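Putative isomerase YbhH (Escherichia coli, PDB 6OTV) is of unknown specific function but, as a PrpF-family protein related to diaminopimelate epimerase, probably acts as an isomerase. Local coordinates at residues Ile105-Val119 against Glu131-Tyr143. Residues are numbered along the deposited sequence; the frame is centred on the assembly and turned at random.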
# COMPACT_ATOMS: atom_id res chain seq x y z
N ILE A 105 13.10 13.25 3.58
CA ILE A 105 12.61 14.62 3.47
C ILE A 105 13.76 15.60 3.33
O ILE A 105 13.73 16.51 2.49
CB ILE A 105 11.70 14.96 4.66
CG1 ILE A 105 10.49 14.03 4.70
CG2 ILE A 105 11.26 16.41 4.60
CD1 ILE A 105 9.74 14.03 6.01
N GLU A 106 14.81 15.43 4.14
CA GLU A 106 15.94 16.35 4.07
C GLU A 106 16.69 16.26 2.75
O GLU A 106 17.34 17.24 2.36
CB GLU A 106 16.91 16.09 5.23
CG GLU A 106 16.35 16.43 6.60
CD GLU A 106 17.44 16.61 7.64
OE1 GLU A 106 18.26 17.54 7.48
OE2 GLU A 106 17.49 15.82 8.60
N ASN A 107 16.60 15.13 2.04
CA ASN A 107 17.31 14.94 0.78
C ASN A 107 16.38 15.04 -0.43
O ASN A 107 16.75 14.60 -1.52
CB ASN A 107 18.05 13.60 0.78
CG ASN A 107 19.20 13.57 1.78
OD1 ASN A 107 20.33 13.93 1.44
ND2 ASN A 107 18.91 13.15 3.00
N GLY A 108 15.18 15.60 -0.25
CA GLY A 108 14.31 15.88 -1.38
C GLY A 108 13.70 14.68 -2.07
O GLY A 108 13.27 14.79 -3.22
N LEU A 109 13.65 13.52 -1.40
CA LEU A 109 13.00 12.35 -1.98
C LEU A 109 11.48 12.41 -1.88
O LEU A 109 10.80 11.62 -2.54
CB LEU A 109 13.51 11.08 -1.31
CG LEU A 109 15.02 10.85 -1.40
CD1 LEU A 109 15.40 9.55 -0.72
CD2 LEU A 109 15.48 10.86 -2.84
N ILE A 110 10.94 13.31 -1.06
CA ILE A 110 9.50 13.47 -0.91
C ILE A 110 9.24 14.87 -0.37
O ILE A 110 10.03 15.40 0.42
CB ILE A 110 8.90 12.38 -0.00
CG1 ILE A 110 7.39 12.58 0.17
CG2 ILE A 110 9.61 12.34 1.35
CD1 ILE A 110 6.74 11.55 1.07
N ALA A 111 8.14 15.48 -0.82
CA ALA A 111 7.78 16.81 -0.36
C ALA A 111 7.22 16.75 1.05
O ALA A 111 6.50 15.82 1.42
CB ALA A 111 6.75 17.43 -1.30
N ALA A 112 7.56 17.76 1.85
CA ALA A 112 7.10 17.84 3.23
C ALA A 112 5.74 18.50 3.30
O ALA A 112 5.43 19.41 2.53
CB ALA A 112 8.10 18.62 4.09
N THR A 113 4.92 18.03 4.24
CA THR A 113 3.69 18.70 4.62
C THR A 113 3.85 19.23 6.05
O THR A 113 4.95 19.23 6.61
CB THR A 113 2.50 17.74 4.49
OG1 THR A 113 2.78 16.52 5.20
CG2 THR A 113 2.23 17.42 3.03
N SER A 114 2.74 19.69 6.63
CA SER A 114 2.77 20.31 7.94
C SER A 114 1.47 19.99 8.66
O SER A 114 0.41 19.99 8.02
CB SER A 114 2.95 21.83 7.84
OG SER A 114 3.09 22.42 9.12
N PRO A 115 1.51 19.71 9.97
CA PRO A 115 2.71 19.68 10.82
C PRO A 115 3.40 18.32 10.84
O PRO A 115 4.37 18.13 11.57
CB PRO A 115 2.15 20.03 12.20
CG PRO A 115 0.78 19.43 12.20
CD PRO A 115 0.28 19.51 10.76
N VAL A 116 2.89 17.38 10.05
CA VAL A 116 3.44 16.04 9.94
C VAL A 116 3.54 15.68 8.46
O VAL A 116 2.73 16.12 7.64
CB VAL A 116 2.58 15.01 10.72
CG1 VAL A 116 3.07 13.59 10.50
CG2 VAL A 116 2.58 15.34 12.20
N THR A 117 4.55 14.88 8.12
CA THR A 117 4.74 14.38 6.77
C THR A 117 4.70 12.86 6.80
O THR A 117 5.48 12.23 7.52
CB THR A 117 6.07 14.87 6.18
OG1 THR A 117 6.09 16.30 6.17
CG2 THR A 117 6.24 14.34 4.76
N ARG A 118 3.79 12.28 6.02
CA ARG A 118 3.70 10.84 5.89
C ARG A 118 4.70 10.35 4.85
O ARG A 118 4.81 10.93 3.77
CB ARG A 118 2.28 10.43 5.49
CG ARG A 118 1.19 10.95 6.42
CD ARG A 118 -0.20 10.62 5.90
NE ARG A 118 -0.52 9.20 6.00
CZ ARG A 118 -1.66 8.66 5.60
NH1 ARG A 118 -2.61 9.43 5.07
NH2 ARG A 118 -1.87 7.35 5.73
N VAL A 119 5.44 9.29 5.19
CA VAL A 119 6.42 8.71 4.28
C VAL A 119 6.14 7.21 4.18
O VAL A 119 6.22 6.49 5.18
CB VAL A 119 7.86 8.95 4.75
CG1 VAL A 119 8.84 8.38 3.73
CG2 VAL A 119 8.12 10.43 4.98
N GLU A 131 4.79 2.78 7.18
CA GLU A 131 4.55 4.21 7.12
C GLU A 131 5.25 4.89 8.29
O GLU A 131 5.12 4.45 9.44
CB GLU A 131 3.05 4.54 7.14
CG GLU A 131 2.79 6.04 7.27
CD GLU A 131 1.34 6.43 7.04
OE1 GLU A 131 0.61 5.67 6.38
OE2 GLU A 131 0.94 7.51 7.52
N ALA A 132 6.00 5.94 8.00
CA ALA A 132 6.64 6.77 9.01
C ALA A 132 5.97 8.13 9.03
O ALA A 132 5.79 8.76 7.97
CB ALA A 132 8.14 6.91 8.75
N ASP A 133 5.59 8.59 10.21
CA ASP A 133 4.99 9.91 10.40
C ASP A 133 6.01 10.80 11.07
O ASP A 133 6.33 10.62 12.26
CB ASP A 133 3.70 9.80 11.21
CG ASP A 133 2.65 8.95 10.51
OD1 ASP A 133 2.56 9.03 9.26
OD2 ASP A 133 1.93 8.20 11.19
N VAL A 134 6.54 11.76 10.32
CA VAL A 134 7.65 12.60 10.74
C VAL A 134 7.11 13.96 11.18
O VAL A 134 6.29 14.56 10.47
CB VAL A 134 8.68 12.76 9.62
CG1 VAL A 134 9.82 13.66 10.06
CG2 VAL A 134 9.20 11.39 9.18
N GLN A 135 7.56 14.43 12.33
CA GLN A 135 7.25 15.78 12.78
C GLN A 135 7.90 16.78 11.83
O GLN A 135 9.13 16.88 11.76
CB GLN A 135 7.74 15.99 14.21
CG GLN A 135 7.14 15.03 15.22
CD GLN A 135 5.64 15.21 15.35
OE1 GLN A 135 5.12 16.32 15.23
NE2 GLN A 135 4.93 14.11 15.59
N THR A 136 7.08 17.52 11.09
CA THR A 136 7.57 18.53 10.15
C THR A 136 6.77 19.82 10.32
O THR A 136 5.95 20.18 9.47
CB THR A 136 7.48 18.03 8.71
OG1 THR A 136 6.17 17.50 8.46
CG2 THR A 136 8.52 16.94 8.45
N PRO A 137 6.97 20.54 11.43
CA PRO A 137 6.31 21.84 11.58
C PRO A 137 6.81 22.82 10.54
O PRO A 137 8.01 23.04 10.38
CB PRO A 137 6.69 22.27 13.00
CG PRO A 137 7.93 21.50 13.32
CD PRO A 137 7.79 20.19 12.60
N ASN A 138 5.86 23.41 9.80
CA ASN A 138 6.15 24.35 8.72
C ASN A 138 7.01 23.71 7.62
O ASN A 138 7.78 24.39 6.95
CB ASN A 138 6.82 25.62 9.24
CG ASN A 138 5.92 26.42 10.16
OD1 ASN A 138 4.72 26.56 9.90
ND2 ASN A 138 6.49 26.94 11.24
N GLY A 139 6.87 22.39 7.44
CA GLY A 139 7.57 21.70 6.38
C GLY A 139 9.04 21.44 6.63
O GLY A 139 9.77 21.13 5.68
N VAL A 140 9.50 21.55 7.87
CA VAL A 140 10.90 21.34 8.22
C VAL A 140 10.99 20.22 9.24
O VAL A 140 10.28 20.23 10.25
CB VAL A 140 11.55 22.63 8.78
CG1 VAL A 140 12.99 22.37 9.20
CG2 VAL A 140 11.48 23.74 7.74
N VAL A 141 11.86 19.24 8.97
CA VAL A 141 12.02 18.11 9.87
C VAL A 141 12.44 18.60 11.24
O VAL A 141 13.36 19.42 11.38
CB VAL A 141 13.04 17.11 9.29
CG1 VAL A 141 13.42 16.07 10.34
CG2 VAL A 141 12.48 16.44 8.05
N GLU A 142 11.76 18.11 12.27
CA GLU A 142 12.02 18.49 13.65
C GLU A 142 12.56 17.28 14.39
O GLU A 142 11.93 16.22 14.40
CB GLU A 142 10.76 19.02 14.33
CG GLU A 142 10.94 19.36 15.79
CD GLU A 142 11.87 20.53 15.99
OE1 GLU A 142 11.44 21.68 15.78
OE2 GLU A 142 13.05 20.30 16.35
N TYR A 143 13.73 17.43 15.01
CA TYR A 143 14.33 16.37 15.82
C TYR A 143 14.14 16.58 17.31
O TYR A 143 14.20 15.60 18.07
CB TYR A 143 15.82 16.24 15.50
CG TYR A 143 16.08 15.77 14.09
CD1 TYR A 143 15.77 14.47 13.71
CD2 TYR A 143 16.64 16.61 13.15
CE1 TYR A 143 16.00 14.03 12.42
CE2 TYR A 143 16.88 16.18 11.85
CZ TYR A 143 16.56 14.89 11.50
OH TYR A 143 16.79 14.45 10.22
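The guanidinium of R118 receives the carboxylate of E131 at its edge, close to its own plane, while V141 CG1 lies over one face of the Y143 ring, 3.5 Å above it and offset toward the rim; the nearby E106 carboxylate, placed doubtfully close to the Y143 hydroxyl, forms its salt bridge through OE1 with K341. R118 grips E131 side-on with two nitrogens. NE meets OE2 at 2.7 Å from above the carboxylate plane, and NH2 reaches the syn lone pair of OE1 at 3.1 Å; the bend at chi3 (71°) turns the guanidinium to present this edge. OE1 also pairs with R120. R118 and E131 lie on the β-hairpin of strands 116-123 and 129-135, with hydrogen-bonded pairs at T117-V134 and V119-A132. Where the ladder ends, T117 OG1 donates to T136 OG1 (2.6 Å), which donates to T113 O (2.8 Å), and T113 N returns a bond to T117 OG1. On the face of T117 and V134, I105 CD1 of helix 94-106 meets V134 and T136 tip to tip. The chemistry thus divides the sheet by face: two buried hydroxyls are linked to each other and to the T113 backbone, whereas on the R118 and D133 face R118, held by E131, also reaches D72 of the second subunit, tying this face to the dimer partner.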